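Local coordinates for D-threo-3-hydroxyaspartate dehydratase (Delftia, PDB 3WQC) that catalyses the pyridoxal-5'-phosphate-dependent conversion of D-threo-3-hydroxyaspartate to oxaloacetate and ammonia, with dehydratase activity also on L-threo- and L-erythro-3-hydroxyaspartate and D-serine, at the interface of chains A and B. Residues are numbered along the deposited sequence; one frame, centred on the assembly and turned at random. Chains: chain A/B, D-threo-3-hydroxyaspartate dehydratase.

Contact 1: the interface of chains A and B. Residues chain A 291, 329-330; chain B 56, 75-76, 95, 390.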
# COMPACT_ATOMS: atom_id res chain seq x y z
N MET A 291 -5.32 2.80 -4.25
CA MET A 291 -5.57 1.61 -3.39
C MET A 291 -5.30 0.36 -4.25
O MET A 291 -4.93 -0.66 -3.71
CB MET A 291 -6.97 1.65 -2.79
CG MET A 291 -7.16 0.56 -1.77
SD MET A 291 -6.03 0.71 -0.30
CE MET A 291 -6.83 2.09 0.56
N GLN A 329 -7.76 7.56 -4.00
CA GLN A 329 -7.76 6.23 -3.37
C GLN A 329 -8.43 5.17 -4.26
O GLN A 329 -7.88 4.09 -4.50
CB GLN A 329 -8.42 6.36 -1.98
CG GLN A 329 -8.30 5.06 -1.17
CD GLN A 329 -8.64 5.34 0.32
OE1 GLN A 329 -8.25 6.41 0.87
NE2 GLN A 329 -9.24 4.33 1.01
N GLU A 330 -9.68 5.51 -4.75
CA GLU A 330 -10.48 4.55 -5.54
C GLU A 330 -10.78 5.09 -6.93
O GLU A 330 -11.62 4.49 -7.63
CB GLU A 330 -11.77 4.17 -4.81
CG GLU A 330 -11.49 3.28 -3.52
CD GLU A 330 -10.88 1.90 -3.83
OE1 GLU A 330 -10.98 1.37 -4.97
OE2 GLU A 330 -10.30 1.31 -2.85
N LYS B 56 -11.74 1.85 7.58
CA LYS B 56 -12.48 0.62 7.24
C LYS B 56 -12.55 -0.35 8.47
O LYS B 56 -12.53 -1.59 8.30
CB LYS B 56 -11.89 -0.15 6.01
CG LYS B 56 -11.77 0.80 4.82
CD LYS B 56 -11.40 -0.04 3.57
CE LYS B 56 -11.12 0.91 2.43
NZ LYS B 56 -10.80 0.09 1.22
N SER B 75 -16.10 3.94 0.15
CA SER B 75 -15.37 4.06 -1.13
C SER B 75 -15.51 2.80 -1.99
O SER B 75 -14.99 2.83 -3.12
CB SER B 75 -13.91 4.41 -0.93
OG SER B 75 -13.18 3.29 -0.38
N THR B 76 -16.12 1.74 -1.49
CA THR B 76 -16.26 0.47 -2.20
C THR B 76 -17.55 -0.22 -1.74
O THR B 76 -17.97 0.04 -0.59
CB THR B 76 -15.09 -0.51 -1.92
OG1 THR B 76 -15.04 -0.83 -0.51
CG2 THR B 76 -13.74 0.06 -2.35
N VAL B 95 -18.52 6.84 -5.06
CA VAL B 95 -17.64 6.69 -6.25
C VAL B 95 -18.63 6.50 -7.42
O VAL B 95 -19.55 5.70 -7.30
CB VAL B 95 -16.72 5.42 -6.15
CG1 VAL B 95 -15.90 5.23 -7.43
CG2 VAL B 95 -15.77 5.61 -4.95
N TRP B 390 -11.55 -5.70 -2.23
CA TRP B 390 -12.80 -5.28 -2.84
C TRP B 390 -13.81 -6.39 -2.78
O TRP B 390 -13.46 -7.51 -2.36
CB TRP B 390 -12.57 -4.86 -4.32
CG TRP B 390 -11.70 -3.64 -4.43
CD1 TRP B 390 -12.14 -2.35 -4.53
CD2 TRP B 390 -10.22 -3.58 -4.37
NE1 TRP B 390 -11.06 -1.47 -4.54
CE2 TRP B 390 -9.86 -2.20 -4.45
CE3 TRP B 390 -9.21 -4.57 -4.27
CZ2 TRP B 390 -8.52 -1.75 -4.35
CZ3 TRP B 390 -7.87 -4.09 -4.17
CH2 TRP B 390 -7.54 -2.72 -4.22
OXT TRP B 390 -14.96 -6.14 -3.22
O HOH W 1 -10.59 2.32 -0.51

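Contact 2: the interface of chains A and B. Residues chain A 328, 331, 333; chain B 150-151.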
# COMPACT_ATOMS: atom_id res chain seq x y z
N ASN A 328 -6.40 8.98 -7.05
CA ASN A 328 -6.84 9.12 -5.67
C ASN A 328 -7.14 7.72 -5.14
O ASN A 328 -6.80 6.74 -5.83
CB ASN A 328 -7.99 10.06 -5.56
CG ASN A 328 -7.62 11.53 -5.87
OD1 ASN A 328 -8.46 12.29 -5.97
ND2 ASN A 328 -6.34 11.93 -5.82
N HIS A 331 -10.05 6.14 -7.36
CA HIS A 331 -10.24 6.68 -8.71
C HIS A 331 -8.92 6.86 -9.36
O HIS A 331 -7.98 7.44 -8.78
CB HIS A 331 -10.78 8.18 -8.64
CG HIS A 331 -12.10 8.35 -8.01
ND1 HIS A 331 -12.33 8.28 -6.64
CD2 HIS A 331 -13.36 8.59 -8.59
CE1 HIS A 331 -13.64 8.54 -6.36
NE2 HIS A 331 -14.26 8.81 -7.51
N ILE A 333 -6.98 8.39 -12.90
CA ILE A 333 -7.22 9.34 -13.99
C ILE A 333 -6.43 8.85 -15.17
O ILE A 333 -5.15 8.90 -15.13
CB ILE A 333 -6.80 10.76 -13.62
CG1 ILE A 333 -7.50 11.23 -12.37
CG2 ILE A 333 -7.01 11.70 -14.86
CD1 ILE A 333 -8.86 11.24 -12.40
N HIS B 150 -11.09 19.02 -9.28
CA HIS B 150 -10.28 17.97 -8.71
C HIS B 150 -10.40 16.64 -9.44
O HIS B 150 -9.32 15.98 -9.68
CB HIS B 150 -10.69 17.78 -7.20
CG HIS B 150 -9.94 16.71 -6.50
ND1 HIS B 150 -8.56 16.80 -6.27
CD2 HIS B 150 -10.40 15.54 -5.84
CE1 HIS B 150 -8.18 15.65 -5.57
NE2 HIS B 150 -9.29 14.91 -5.31
N ARG B 151 -11.63 16.16 -9.72
CA ARG B 151 -11.78 14.74 -10.07
C ARG B 151 -13.18 14.59 -10.79
O ARG B 151 -13.30 15.11 -11.85
CB ARG B 151 -11.77 13.86 -8.77
CG ARG B 151 -11.58 12.34 -9.01
CD ARG B 151 -11.30 11.78 -7.63
NE ARG B 151 -12.43 11.82 -6.71
CZ ARG B 151 -12.33 11.60 -5.36
NH1 ARG B 151 -11.11 11.47 -4.78
NH2 ARG B 151 -13.44 11.47 -4.61
O HOH W 2 -7.86 13.63 -8.67

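Contact 3: the interface of chains A and B. Residues chain A 95-96, 98, 100-101; chain B 20, 273, 275, 287.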
# COMPACT_ATOMS: atom_id res chain seq x y z
N VAL A 95 16.08 -10.50 6.13
CA VAL A 95 15.97 -9.19 6.76
C VAL A 95 16.74 -9.31 8.06
O VAL A 95 16.46 -10.25 8.83
CB VAL A 95 14.50 -8.80 7.03
CG1 VAL A 95 14.45 -7.47 7.82
CG2 VAL A 95 13.73 -8.71 5.71
N SER A 96 17.62 -8.34 8.38
CA SER A 96 18.42 -8.39 9.60
C SER A 96 17.55 -8.87 10.77
O SER A 96 16.54 -8.22 11.07
CB SER A 96 18.92 -7.00 9.97
OG SER A 96 19.68 -6.53 8.90
N ALA A 98 15.68 -9.37 14.14
CA ALA A 98 15.38 -8.69 15.35
C ALA A 98 15.35 -9.72 16.52
O ALA A 98 14.67 -10.73 16.45
CB ALA A 98 13.98 -8.09 15.25
N HIS A 100 13.85 -9.81 19.25
CA HIS A 100 12.54 -10.14 19.80
C HIS A 100 11.79 -11.19 18.98
O HIS A 100 10.81 -11.73 19.49
CB HIS A 100 11.72 -8.90 20.11
CG HIS A 100 11.04 -8.32 18.90
ND1 HIS A 100 11.60 -7.37 18.10
CD2 HIS A 100 9.84 -8.67 18.32
CE1 HIS A 100 10.78 -7.12 17.07
NE2 HIS A 100 9.68 -7.90 17.21
N ARG A 101 12.15 -11.41 17.72
CA ARG A 101 11.49 -12.45 16.92
C ARG A 101 12.14 -13.80 17.09
O ARG A 101 11.71 -14.75 16.42
CB ARG A 101 11.56 -12.03 15.41
CG ARG A 101 10.38 -11.02 15.11
CD ARG A 101 10.27 -10.72 13.60
NE ARG A 101 11.17 -9.65 13.13
CZ ARG A 101 10.81 -8.36 13.16
NH1 ARG A 101 9.69 -7.95 13.76
NH2 ARG A 101 11.63 -7.48 12.66
N THR B 20 6.49 -6.13 15.57
CA THR B 20 6.55 -4.92 14.75
C THR B 20 6.82 -5.34 13.28
O THR B 20 7.37 -6.42 13.00
CB THR B 20 7.72 -4.04 15.20
OG1 THR B 20 8.93 -4.80 15.24
CG2 THR B 20 7.40 -3.44 16.56
N THR B 273 10.76 -1.56 15.10
CA THR B 273 11.97 -1.89 15.84
C THR B 273 13.22 -1.54 15.07
O THR B 273 13.29 -1.80 13.81
CB THR B 273 12.00 -3.45 16.12
OG1 THR B 273 10.88 -3.78 16.94
CG2 THR B 273 13.23 -3.89 16.90
N ILE B 275 16.60 -2.63 13.70
CA ILE B 275 17.18 -3.91 13.41
C ILE B 275 18.63 -3.81 12.88
O ILE B 275 19.29 -4.84 12.66
CB ILE B 275 16.31 -4.70 12.38
CG1 ILE B 275 16.17 -3.89 11.07
CG2 ILE B 275 14.93 -4.99 12.98
CD1 ILE B 275 15.49 -4.69 9.92
N ASP B 287 12.41 -1.99 10.95
CA ASP B 287 11.56 -2.98 10.27
C ASP B 287 10.23 -2.45 9.76
O ASP B 287 9.39 -3.25 9.33
CB ASP B 287 11.39 -4.25 11.13
CG ASP B 287 10.60 -3.98 12.39
OD1 ASP B 287 10.15 -2.83 12.67
OD2 ASP B 287 10.40 -4.96 13.16

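Contact 1: the interface of chains A and B
A:Glu330 and the C-terminal B:Trp390 meet through a carboxylate and an indole N-H, illustrating how an interface acid can be gripped directly on one side and through solvent on the other. The indole NE1 donates to OE1 of A:Glu330 at 2.9 Å, and the bond is nearly straight, 169° at the hydrogen. It runs in the ring plane but meets OE1 on its syn side, somewhat out of the carboxylate plane, and carboxylate and indole planes stand 73° apart. The tight part continues along the far edge of the same ring, where CH2 of B:Trp390 lies 3.4 Å from the backbone O of A:Met291 and CZ2 lies 3.7 Å from the side-chain CG. CG of A:Glu330 lies 3.6 Å from O of B:Ser75, and the bend at chi2 (-65°) turns the carboxylate towards the indole, while CD packs 3.7 Å from the methyl CG2 of B:Thr76. The looser side is built around a water. A:Gln329 and B:Lys56 run past each other in opposite directions without bonding directly, and the amide NE2, the side-chain amine nitrogen NZ and OG of B:Ser75 all reach that water. The lysine charge may thereby help stabilise the carboxylate across solvent. The same water lies 2.6 Å from OE2 of A:Glu330.

Contact 2: the interface of chains A and B
A:Asn328 and A:His331 are extended on either side of a turn at A:Gln329 and A:Glu330, just before strand 332-336, and they face B:His150, which has helical backbone angles, and B:Arg151, where the chain opens out in a less regular conformation. B:Arg151 belongs to the cofactor pocket of the alanine racemase-like N-terminal domain, the fold-type III architecture of pyridoxal-phosphate enzymes, so the partner chain here touches a residue that also lines the active site. Its guanidinium lies over one face of the A:His331 imidazole, the two planes 13° apart, with NE above the ring centre at 3.5 Å from the centroid in a cation-pi contact. A bend at chi3 (68°) turns the end of the arginine chain across the imidazole. NH1, working in the guanidinium plane, donates to the amide oxygen OD1 of A:Asn328 at 3.0 Å, while the amide stands steeply against the guanidinium, 70° away. B:His150 points against the asparagine side chain, and its imidazole NE2 reaches the same OD1, 2.8 Å away, a hydrogen bond if that nitrogen carries the proton. A water also joins OD1, at 3.1 Å, to the backbone O of B:His150, at 2.9 Å. A:Ile333 borders the aliphatic part of the arginine, its CD1 4.5 Å from CG of B:Arg151.

Contact 3: the interface of chains A and B
Carboxylate oxygen OD2 of B:Asp287 is gripped by A:Arg101 from across the interface and by B:Thr20 from its own chain, a worked case of an interfacial salt bridge organised by second-shell hydroxyls. Both terminal nitrogens of the arginine come end-on to this one oxygen, NH2 at 2.8 Å and NH1 at 3.1 Å. The oxygen lies almost in the guanidinium plane; NH2 donates to the anti lone pair of OD2, whereas NH1 meets it nearly along the C-O bond. That leaves the syn lone pair to OG1 of B:Thr20, 2.6 Å away. The other oxygen, OD1, receives the backbone N of B:Thr273 at 2.8 Å, from well above the carboxylate plane, which helps fix the rotation of the acid. OG1 of B:Thr273 bonds in turn to OG1 of B:Thr20, linking strand 268-278 to the same network. Bends at chi3 (-85°) and chi4 (-87°) turn the guanidinium towards the acid, and the methyl of A:Ala98 lies over the rim of one face. Beside it, A:His100 places CE1 3.3 Å from OG1 of B:Thr273. Apolar packing takes over at B:Ile275, whose CG2 lies 4.0 Å from CB of A:Ala98 and whose CD1 rests 3.6 Å from CG1 of A:Val95.

Contacts 1 and 2 are neighbours, their C-alpha centres about 12 Å apart, and they draw on one continuous segment of chain A, residues 328 to 331. Contact 3 lies about 32 Å from contact 1 and 37 Å from contact 2, with the chain roles changed. Val95 appears in contact 1 from chain B and in contact 3 from chain A, so two-fold symmetry brings copies of contacts 1 and 3 together at each Val95. Each contact occurs twice, once with the chains exchanged. The enzyme is a monomer, so this pairing may belong to the crystal.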